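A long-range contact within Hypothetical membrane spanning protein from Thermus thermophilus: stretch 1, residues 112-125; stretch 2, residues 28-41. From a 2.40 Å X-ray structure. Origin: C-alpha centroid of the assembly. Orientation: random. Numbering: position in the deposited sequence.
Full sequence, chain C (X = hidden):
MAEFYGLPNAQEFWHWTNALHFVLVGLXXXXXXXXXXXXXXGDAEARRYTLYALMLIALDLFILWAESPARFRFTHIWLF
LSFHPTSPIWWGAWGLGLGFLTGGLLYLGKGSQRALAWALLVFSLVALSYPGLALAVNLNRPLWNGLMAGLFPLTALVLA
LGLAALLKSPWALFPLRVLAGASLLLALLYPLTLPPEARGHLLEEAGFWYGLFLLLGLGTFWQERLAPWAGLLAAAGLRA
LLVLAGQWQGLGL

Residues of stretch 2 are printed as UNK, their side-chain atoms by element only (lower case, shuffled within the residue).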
# COMPACT_ATOMS: atom_id res chain seq x y z
N SER C 112 -63.75 -11.82 -7.58
CA SER C 112 -63.37 -12.21 -9.00
C SER C 112 -62.74 -13.67 -9.22
O SER C 112 -62.80 -14.45 -8.28
CB SER C 112 -62.47 -11.16 -9.65
OG SER C 112 -62.19 -11.43 -11.01
N GLN C 113 -62.11 -14.01 -10.37
CA GLN C 113 -61.54 -15.39 -10.66
C GLN C 113 -60.50 -15.85 -11.73
O GLN C 113 -60.25 -17.05 -11.87
CB GLN C 113 -62.62 -16.44 -10.85
CG GLN C 113 -63.45 -16.92 -9.65
CD GLN C 113 -62.78 -17.97 -8.74
OE1 GLN C 113 -62.39 -19.06 -9.19
NE2 GLN C 113 -62.68 -17.65 -7.44
N ARG C 114 -60.04 -14.92 -12.58
CA ARG C 114 -59.05 -15.23 -13.63
C ARG C 114 -58.05 -14.13 -13.26
O ARG C 114 -56.82 -14.35 -13.23
CB ARG C 114 -59.63 -14.99 -15.04
CG ARG C 114 -58.76 -15.48 -16.22
CD ARG C 114 -59.09 -16.88 -16.64
NE ARG C 114 -58.36 -17.27 -17.95
CZ ARG C 114 -58.41 -18.62 -18.56
NH1 ARG C 114 -59.19 -19.62 -17.89
NH2 ARG C 114 -57.72 -18.91 -19.61
N ALA C 115 -58.61 -12.96 -12.92
CA ALA C 115 -57.91 -11.74 -12.47
C ALA C 115 -57.26 -11.96 -11.09
O ALA C 115 -56.40 -11.18 -10.62
CB ALA C 115 -58.87 -10.54 -12.46
N LEU C 116 -57.72 -13.03 -10.43
CA LEU C 116 -57.21 -13.53 -9.15
C LEU C 116 -56.24 -14.69 -9.51
O LEU C 116 -55.28 -14.92 -8.78
CB LEU C 116 -58.32 -14.02 -8.19
CG LEU C 116 -59.28 -12.97 -7.56
CD1 LEU C 116 -60.29 -13.62 -6.57
CD2 LEU C 116 -58.45 -11.88 -6.86
N ALA C 117 -56.47 -15.42 -10.60
CA ALA C 117 -55.55 -16.50 -11.00
C ALA C 117 -54.21 -15.99 -11.63
O ALA C 117 -53.19 -16.68 -11.57
CB ALA C 117 -56.23 -17.52 -11.95
N TRP C 118 -54.24 -14.79 -12.24
CA TRP C 118 -53.04 -14.15 -12.85
C TRP C 118 -52.24 -13.51 -11.71
O TRP C 118 -51.00 -13.48 -11.75
CB TRP C 118 -53.42 -13.08 -13.88
CG TRP C 118 -53.68 -13.59 -15.28
CD1 TRP C 118 -54.88 -13.61 -15.94
CD2 TRP C 118 -52.72 -14.17 -16.19
NE1 TRP C 118 -54.72 -14.14 -17.20
CE2 TRP C 118 -53.41 -14.50 -17.38
CE3 TRP C 118 -51.34 -14.45 -16.12
CZ2 TRP C 118 -52.78 -15.10 -18.50
CZ3 TRP C 118 -50.70 -15.04 -17.24
CH2 TRP C 118 -51.42 -15.36 -18.41
N ALA C 119 -52.96 -12.99 -10.71
CA ALA C 119 -52.35 -12.42 -9.51
C ALA C 119 -51.58 -13.56 -8.80
O ALA C 119 -50.39 -13.42 -8.51
CB ALA C 119 -53.41 -11.83 -8.54
N LEU C 120 -52.26 -14.68 -8.53
CA LEU C 120 -51.59 -15.82 -7.88
C LEU C 120 -50.40 -16.19 -8.74
O LEU C 120 -49.35 -16.59 -8.24
CB LEU C 120 -52.50 -17.07 -7.69
CG LEU C 120 -51.84 -18.16 -6.79
CD1 LEU C 120 -51.60 -17.60 -5.36
CD2 LEU C 120 -52.72 -19.42 -6.74
N LEU C 121 -50.52 -16.05 -10.06
CA LEU C 121 -49.36 -16.38 -10.90
C LEU C 121 -48.17 -15.44 -10.62
O LEU C 121 -47.04 -15.91 -10.50
CB LEU C 121 -49.65 -16.35 -12.40
CG LEU C 121 -48.38 -16.81 -13.15
CD1 LEU C 121 -48.58 -18.23 -13.70
CD2 LEU C 121 -48.01 -15.83 -14.28
N VAL C 122 -48.41 -14.13 -10.54
CA VAL C 122 -47.33 -13.18 -10.30
C VAL C 122 -46.71 -13.23 -8.89
O VAL C 122 -45.49 -13.05 -8.73
CB VAL C 122 -47.77 -11.71 -10.61
CG1 VAL C 122 -46.85 -10.73 -9.85
CG2 VAL C 122 -47.73 -11.43 -12.13
N PHE C 123 -47.53 -13.48 -7.86
CA PHE C 123 -47.05 -13.56 -6.48
C PHE C 123 -46.29 -14.86 -6.23
O PHE C 123 -45.40 -14.91 -5.37
CB PHE C 123 -48.18 -13.41 -5.46
CG PHE C 123 -48.90 -12.09 -5.52
CD1 PHE C 123 -50.28 -12.01 -5.33
CD2 PHE C 123 -48.19 -10.93 -5.83
CE1 PHE C 123 -50.94 -10.79 -5.44
CE2 PHE C 123 -48.83 -9.70 -5.95
CZ PHE C 123 -50.22 -9.63 -5.76
N SER C 124 -46.62 -15.90 -6.98
CA SER C 124 -45.94 -17.17 -6.83
C SER C 124 -44.59 -17.09 -7.60
O SER C 124 -43.70 -17.93 -7.39
CB SER C 124 -46.83 -18.35 -7.30
OG SER C 124 -46.76 -18.56 -8.69
N LEU C 125 -44.42 -16.12 -8.49
CA LEU C 125 -43.13 -15.98 -9.19
C LEU C 125 -42.18 -15.13 -8.28
O LEU C 125 -40.98 -15.36 -8.24
CB LEU C 125 -43.27 -15.38 -10.64
CG LEU C 125 -43.69 -16.42 -11.73
CD1 LEU C 125 -43.94 -15.76 -13.10
CD2 LEU C 125 -42.60 -17.49 -11.85
N UNK C 28 -43.83 -24.43 -1.05
CA UNK C 28 -44.92 -23.48 -0.95
C UNK C 28 -45.12 -22.73 -2.29
O UNK C 28 -46.18 -22.88 -2.93
c UNK C 28 -44.68 -22.46 0.21
N UNK C 29 -44.10 -21.98 -2.72
CA UNK C 29 -44.11 -21.23 -3.96
C UNK C 29 -44.43 -21.94 -5.27
O UNK C 29 -45.23 -21.46 -6.09
N UNK C 30 -43.81 -23.10 -5.46
CA UNK C 30 -44.05 -23.96 -6.60
C UNK C 30 -45.43 -24.63 -6.60
O UNK C 30 -45.97 -24.95 -7.66
N UNK C 31 -46.02 -24.89 -5.44
CA UNK C 31 -47.37 -25.48 -5.45
C UNK C 31 -48.39 -24.34 -5.75
O UNK C 31 -49.41 -24.56 -6.41
c UNK C 31 -49.22 -26.55 -3.99
c UNK C 31 -47.70 -26.30 -4.13
c UNK C 31 -46.97 -27.67 -4.18
N UNK C 32 -48.08 -23.12 -5.32
CA UNK C 32 -48.92 -21.95 -5.62
C UNK C 32 -48.83 -21.65 -7.15
O UNK C 32 -49.76 -21.08 -7.72
c UNK C 32 -48.47 -20.70 -4.81
N UNK C 33 -47.73 -22.05 -7.81
CA UNK C 33 -47.61 -21.84 -9.27
C UNK C 33 -48.51 -22.88 -9.99
O UNK C 33 -49.22 -22.55 -10.94
c UNK C 33 -46.13 -21.96 -9.79
c UNK C 33 -45.93 -21.77 -11.32
c UNK C 33 -44.55 -22.27 -11.78
c UNK C 33 -46.12 -20.30 -11.71
N UNK C 34 -48.48 -24.13 -9.50
CA UNK C 34 -49.32 -25.21 -10.00
C UNK C 34 -50.82 -24.84 -9.87
O UNK C 34 -51.57 -24.96 -10.84
c UNK C 34 -47.64 -27.13 -9.57
c UNK C 34 -47.66 -28.64 -9.27
c UNK C 34 -47.25 -26.86 -11.05
c UNK C 34 -49.03 -26.53 -9.28
N UNK C 35 -51.25 -24.40 -8.69
CA UNK C 35 -52.64 -24.00 -8.49
C UNK C 35 -53.04 -22.85 -9.46
O UNK C 35 -54.17 -22.84 -9.98
c UNK C 35 -52.91 -23.58 -7.02
N UNK C 36 -52.14 -21.90 -9.71
CA UNK C 36 -52.40 -20.76 -10.61
C UNK C 36 -52.58 -21.19 -12.09
O UNK C 36 -53.56 -20.81 -12.75
c UNK C 36 -51.26 -19.69 -10.50
N UNK C 37 -51.63 -21.98 -12.59
CA UNK C 37 -51.65 -22.52 -13.95
C UNK C 37 -52.87 -23.47 -14.16
O UNK C 37 -53.34 -23.65 -15.29
c UNK C 37 -49.14 -21.39 -15.50
c UNK C 37 -47.83 -23.42 -14.77
c UNK C 37 -49.00 -22.48 -14.42
c UNK C 37 -50.33 -23.27 -14.28
N UNK C 38 -53.35 -24.09 -13.09
CA UNK C 38 -54.51 -25.00 -13.14
C UNK C 38 -55.80 -24.17 -13.26
O UNK C 38 -56.64 -24.43 -14.12
c UNK C 38 -54.57 -25.97 -11.94
c UNK C 38 -54.02 -28.15 -13.14
c UNK C 38 -53.56 -27.91 -10.65
c UNK C 38 -53.61 -27.18 -12.01
N UNK C 39 -55.95 -23.17 -12.41
CA UNK C 39 -57.11 -22.29 -12.51
C UNK C 39 -57.15 -21.68 -13.92
O UNK C 39 -58.23 -21.45 -14.48
c UNK C 39 -57.08 -21.15 -11.49
c UNK C 39 -57.76 -21.42 -10.20
c UNK C 39 -57.99 -22.21 -8.18
n UNK C 39 -57.13 -21.99 -9.14
n UNK C 39 -59.17 -21.77 -8.58
c UNK C 39 -59.04 -21.27 -9.84
N UNK C 40 -55.97 -21.44 -14.49
CA UNK C 40 -55.87 -20.83 -15.81
C UNK C 40 -56.27 -21.77 -16.99
O UNK C 40 -56.76 -21.29 -18.00
c UNK C 40 -54.49 -20.13 -15.99
c UNK C 40 -54.34 -18.57 -16.03
c UNK C 40 -52.96 -18.14 -15.47
c UNK C 40 -55.49 -17.89 -15.28
N UNK C 41 -56.06 -23.09 -16.87
CA UNK C 41 -56.50 -24.04 -17.91
C UNK C 41 -57.98 -24.40 -17.64
O UNK C 41 -58.59 -25.15 -18.39
c UNK C 41 -52.26 -25.02 -19.63
c UNK C 41 -54.23 -25.34 -18.02
n UNK C 41 -51.90 -25.67 -20.95
c UNK C 41 -55.74 -25.39 -17.89
c UNK C 41 -53.78 -24.88 -19.41

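Position 28 carries one side-chain carbon, out of reach of stretch 1. A lone CB means alanine, Ala28. Position 29 has no side-chain atoms, so it is glycine, Gly29. Its CA lies 5.3 Å from the CA of Ser124, and its O is 3.7 Å from Ser124 CB. Position 30 also lacks side-chain atoms. It is Gly30 and makes no contact.

Position 31 has three carbons, one carrying the other two. This fork at CB, with no oxygen, is valine. Val31 points away from stretch 1. Position 32 has a single carbon, which points toward stretch 1 and lies 3.8 Å from Ser124 CB. It is Ala32. Its O is 3.5 Å from Leu120 CD2.

Position 33 has four carbons, forked at the second. That is leucine, Leu33. Its CD1 is 3.8 Å from Leu121 CD1 and 3.5 Å from Ser124 OG. Position 34 has the same forked set of four carbons, but points away. It is Leu34.

Position 35 has one carbon, 4.2 Å from Leu120 CD2. It is Ala35. Position 36 also has one carbon, pointing toward stretch 1. Its CB sits 3.7 Å from both Ala117 O and Leu121 N. It is Ala36.

Position 37 has four carbons, forked at the second: Leu37. Its CB points away, yet CD2 comes within 3.7 Å of Leu121 CD1. Position 38 has the same four-carbon fork, out of reach. It is Leu38.

Position 39 has one carbon followed by a five-membered ring of three carbons and two nitrogens. Only histidine fits. His39 CB is 3.8 Å from Ala117 CB. Its ND1 donates a hydrogen bond to Ala35 O, 3.2 Å away, within its own helix.

Position 40 has four carbons, forked at the second, and is Leu40. Its CD1 is 3.4 Å from Ala117 CB. Its CD2 lies over the face of the Trp118 six-membered ring, 3.9 Å from the centroid, a CH-pi contact. Position 41 has four carbons in a row ending in nitrogen. This is Lys41, pointing away.

The helices run roughly antiparallel, at 156°, with axes 8.4 Å apart at closest approach. Small residues allow close backbones: the CA atoms of Ala117 and Ala36 are 5.3 Å apart. Leucines fill the space around them, and Leu40 has the largest covered area. No hydrogen bond crosses the contact. Even Arg114 NH1, 3.0 Å from Leu40 O, has a poor angle, because that oxygen lies over the guanidinium face. Apolar packing therefore dominates.

Stretch 2 28-41: AGGVALLAALLHLK
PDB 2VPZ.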